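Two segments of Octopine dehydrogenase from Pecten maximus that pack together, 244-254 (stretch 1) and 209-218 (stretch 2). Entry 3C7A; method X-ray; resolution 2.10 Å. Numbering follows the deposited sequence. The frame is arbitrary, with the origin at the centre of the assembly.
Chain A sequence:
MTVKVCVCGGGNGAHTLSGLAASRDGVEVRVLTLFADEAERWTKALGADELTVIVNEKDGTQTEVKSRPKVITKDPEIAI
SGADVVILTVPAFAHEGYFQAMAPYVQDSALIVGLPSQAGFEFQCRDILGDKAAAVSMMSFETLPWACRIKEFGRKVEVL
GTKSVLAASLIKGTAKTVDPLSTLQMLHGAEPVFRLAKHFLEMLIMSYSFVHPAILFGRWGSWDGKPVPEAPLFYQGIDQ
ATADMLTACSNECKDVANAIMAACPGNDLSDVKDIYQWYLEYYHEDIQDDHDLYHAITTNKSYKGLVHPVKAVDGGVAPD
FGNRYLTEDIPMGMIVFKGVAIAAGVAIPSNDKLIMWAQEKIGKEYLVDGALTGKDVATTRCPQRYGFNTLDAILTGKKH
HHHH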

# COMPACT_ATOMS: atom_id res chain seq x y z
N ASP A 244 17.94 -1.68 -18.01
CA ASP A 244 18.47 -0.31 -18.07
C ASP A 244 17.39 0.74 -17.78
O ASP A 244 17.69 1.82 -17.28
CB ASP A 244 19.12 -0.04 -19.43
CG ASP A 244 20.41 -0.82 -19.64
OD1 ASP A 244 21.00 -1.32 -18.65
OD2 ASP A 244 20.85 -0.93 -20.80
N MET A 245 16.14 0.41 -18.11
CA MET A 245 14.99 1.26 -17.81
C MET A 245 14.75 1.37 -16.30
O MET A 245 14.44 2.45 -15.79
CB MET A 245 13.73 0.73 -18.52
CG MET A 245 12.42 1.42 -18.15
SD MET A 245 12.30 3.13 -18.72
CE MET A 245 11.77 2.88 -20.42
N LEU A 246 14.90 0.25 -15.60
CA LEU A 246 14.71 0.19 -14.15
C LEU A 246 15.77 1.01 -13.39
O LEU A 246 15.46 1.65 -12.38
CB LEU A 246 14.70 -1.26 -13.65
CG LEU A 246 13.52 -2.16 -14.06
CD1 LEU A 246 13.86 -3.63 -13.86
CD2 LEU A 246 12.23 -1.80 -13.30
N THR A 247 17.01 0.98 -13.88
CA THR A 247 18.12 1.73 -13.28
C THR A 247 17.90 3.25 -13.41
O THR A 247 18.18 4.00 -12.47
CB THR A 247 19.48 1.33 -13.91
OG1 THR A 247 19.67 -0.09 -13.78
CG2 THR A 247 20.64 2.04 -13.21
N ALA A 248 17.40 3.68 -14.57
CA ALA A 248 17.15 5.10 -14.84
C ALA A 248 16.04 5.69 -13.97
O ALA A 248 16.13 6.84 -13.54
CB ALA A 248 16.85 5.31 -16.32
N CYS A 249 14.99 4.90 -13.73
CA CYS A 249 13.87 5.32 -12.89
C CYS A 249 14.25 5.39 -11.40
O CYS A 249 13.74 6.23 -10.66
CB CYS A 249 12.66 4.40 -13.08
SG CYS A 249 11.78 4.61 -14.67
N SER A 250 15.16 4.51 -10.99
CA SER A 250 15.70 4.50 -9.62
C SER A 250 16.61 5.70 -9.34
O SER A 250 16.59 6.26 -8.24
CB SER A 250 16.46 3.19 -9.36
OG SER A 250 17.04 3.18 -8.06
N ASN A 251 17.40 6.10 -10.34
CA ASN A 251 18.26 7.28 -10.24
C ASN A 251 17.45 8.58 -10.09
O ASN A 251 17.89 9.50 -9.39
CB ASN A 251 19.19 7.38 -11.46
CG ASN A 251 20.37 6.41 -11.38
OD1 ASN A 251 20.66 5.83 -10.33
ND2 ASN A 251 21.07 6.25 -12.50
N GLU A 252 16.29 8.63 -10.73
CA GLU A 252 15.38 9.78 -10.62
C GLU A 252 14.76 9.93 -9.22
O GLU A 252 14.50 11.05 -8.78
CB GLU A 252 14.29 9.73 -11.71
CG GLU A 252 14.79 10.15 -13.10
CD GLU A 252 13.81 9.87 -14.23
OE1 GLU A 252 12.65 9.48 -13.97
OE2 GLU A 252 14.20 10.04 -15.41
N CYS A 253 14.55 8.81 -8.53
CA CYS A 253 14.09 8.81 -7.14
C CYS A 253 15.10 9.48 -6.19
O CYS A 253 14.71 10.17 -5.25
CB CYS A 253 13.78 7.38 -6.66
SG CYS A 253 12.21 6.66 -7.27
N LYS A 254 16.39 9.27 -6.46
CA LYS A 254 17.47 9.87 -5.67
C LYS A 254 17.60 11.38 -5.88
O LYS A 254 17.85 12.12 -4.92
CB LYS A 254 18.80 9.17 -5.96
CG LYS A 254 18.99 7.85 -5.21
CD LYS A 254 20.00 6.93 -5.87
CE LYS A 254 21.45 7.28 -5.52
NZ LYS A 254 22.03 8.28 -6.47
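Stretch 2, residues 209-218: SFVHPAILFG

Stretch 2 begins with Ser209 and Phe210 and runs on as a helix to Gly218 and beyond, and lies across the helix of stretch 1 in a roughly antiparallel sense: the N-to-C directions make an angle of 150°, and the axes approach to 10.5 Å. No hydrogen bond joins the two. Each stretch has its own backbone hydrogen bonds, as in Ala214 N to Phe210 O at 3.2 Å and Ser250 N to Leu246 O at 3.2 Å; the contact between them is apolar packing.

Phe210 is its centre. With chi1 at 58° (p) and chi2 at 84°, the ring is laid against the helix beside Leu246, Cys249, Ser250 and Cys253, residues that recur at intervals suited to one helical face. Cys249, in the m rotamer, sets its CB over one ring face, 3.7 Å from the centroid and 11° off the normal, a CH-pi contact; a small side chain allows the ring this close. Cys253, also m, brings SG to 4.1 Å from Phe210 CE2, its polarizable sulfur lying oblique to the ring. Ser250 is t, and its small CB stays 4.4 Å from Phe210 CZ while OG is hydrogen-bonded elsewhere in the structure.

Leu246 starts sideways, but its m,t conformation, common for leucine in helices, carries CD2 inward, 4.1 Å from both Phe210 CE1 and Ala214 CB and 4.4 Å from Val211 CA. Ala214 points toward stretch 1, its lone methyl leaving room for Leu246 and for Met245 CG, 4.5 Å from Ala214 CB. The flexible Met245 chain (t, p, p) ends with CE 4.4 Å from Phe217 CE2; Phe217, at chi1 180° (t), extends the apolar contact beyond Ala214.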

# COMPACT_ATOMS: atom_id res chain seq x y z
N SER A 209 7.00 2.55 -7.41
CA SER A 209 5.74 2.42 -8.16
C SER A 209 5.92 2.10 -9.65
O SER A 209 4.96 1.66 -10.31
CB SER A 209 4.90 3.69 -8.00
OG SER A 209 4.48 3.87 -6.66
N PHE A 210 7.13 2.29 -10.16
CA PHE A 210 7.45 2.11 -11.58
C PHE A 210 7.70 0.66 -12.03
O PHE A 210 7.78 0.39 -13.23
CB PHE A 210 8.67 2.97 -11.96
CG PHE A 210 9.92 2.66 -11.15
CD1 PHE A 210 10.77 1.62 -11.51
CD2 PHE A 210 10.24 3.43 -10.03
CE1 PHE A 210 11.91 1.34 -10.76
CE2 PHE A 210 11.38 3.15 -9.28
CZ PHE A 210 12.22 2.11 -9.64
N VAL A 211 7.80 -0.27 -11.08
CA VAL A 211 8.26 -1.65 -11.35
C VAL A 211 7.37 -2.46 -12.31
O VAL A 211 7.86 -2.94 -13.34
CB VAL A 211 8.53 -2.45 -10.03
CG1 VAL A 211 8.81 -3.92 -10.32
CG2 VAL A 211 9.70 -1.84 -9.26
N HIS A 212 6.09 -2.62 -11.98
CA HIS A 212 5.18 -3.42 -12.80
C HIS A 212 4.82 -2.81 -14.17
O HIS A 212 4.77 -3.55 -15.16
CB HIS A 212 3.91 -3.82 -12.02
CG HIS A 212 4.15 -4.87 -10.98
ND1 HIS A 212 3.54 -4.84 -9.75
CD2 HIS A 212 4.93 -5.97 -10.99
CE1 HIS A 212 3.93 -5.88 -9.04
NE2 HIS A 212 4.78 -6.59 -9.77
N PRO A 213 4.56 -1.49 -14.23
CA PRO A 213 4.36 -0.84 -15.54
C PRO A 213 5.55 -0.98 -16.50
O PRO A 213 5.35 -1.04 -17.72
CB PRO A 213 4.13 0.63 -15.18
CG PRO A 213 3.62 0.59 -13.78
CD PRO A 213 4.38 -0.52 -13.13
N ALA A 214 6.77 -1.02 -15.96
CA ALA A 214 7.99 -1.16 -16.77
C ALA A 214 8.16 -2.55 -17.39
O ALA A 214 8.66 -2.68 -18.51
CB ALA A 214 9.22 -0.78 -15.96
N ILE A 215 7.74 -3.58 -16.65
CA ILE A 215 7.81 -4.97 -17.12
C ILE A 215 6.80 -5.25 -18.24
O ILE A 215 7.10 -5.98 -19.19
CB ILE A 215 7.65 -5.98 -15.94
CG1 ILE A 215 8.87 -5.88 -15.00
CG2 ILE A 215 7.47 -7.41 -16.44
CD1 ILE A 215 8.67 -6.54 -13.64
N LEU A 216 5.62 -4.65 -18.13
CA LEU A 216 4.58 -4.77 -19.17
C LEU A 216 4.95 -4.01 -20.45
O LEU A 216 4.67 -4.48 -21.56
CB LEU A 216 3.22 -4.29 -18.63
CG LEU A 216 2.51 -5.15 -17.58
CD1 LEU A 216 1.40 -4.36 -16.90
CD2 LEU A 216 1.95 -6.44 -18.18
N PHE A 217 5.58 -2.85 -20.29
CA PHE A 217 6.05 -2.04 -21.42
C PHE A 217 7.22 -2.69 -22.17
O PHE A 217 7.34 -2.56 -23.39
CB PHE A 217 6.44 -0.62 -20.95
CG PHE A 217 6.94 0.28 -22.05
CD1 PHE A 217 6.05 0.89 -22.94
CD2 PHE A 217 8.30 0.53 -22.20
CE1 PHE A 217 6.52 1.73 -23.95
CE2 PHE A 217 8.78 1.37 -23.21
CZ PHE A 217 7.88 1.97 -24.09
N GLY A 218 8.08 -3.39 -21.43
CA GLY A 218 9.24 -4.07 -22.01
C GLY A 218 8.90 -5.19 -22.97
O GLY A 218 9.65 -5.45 -23.92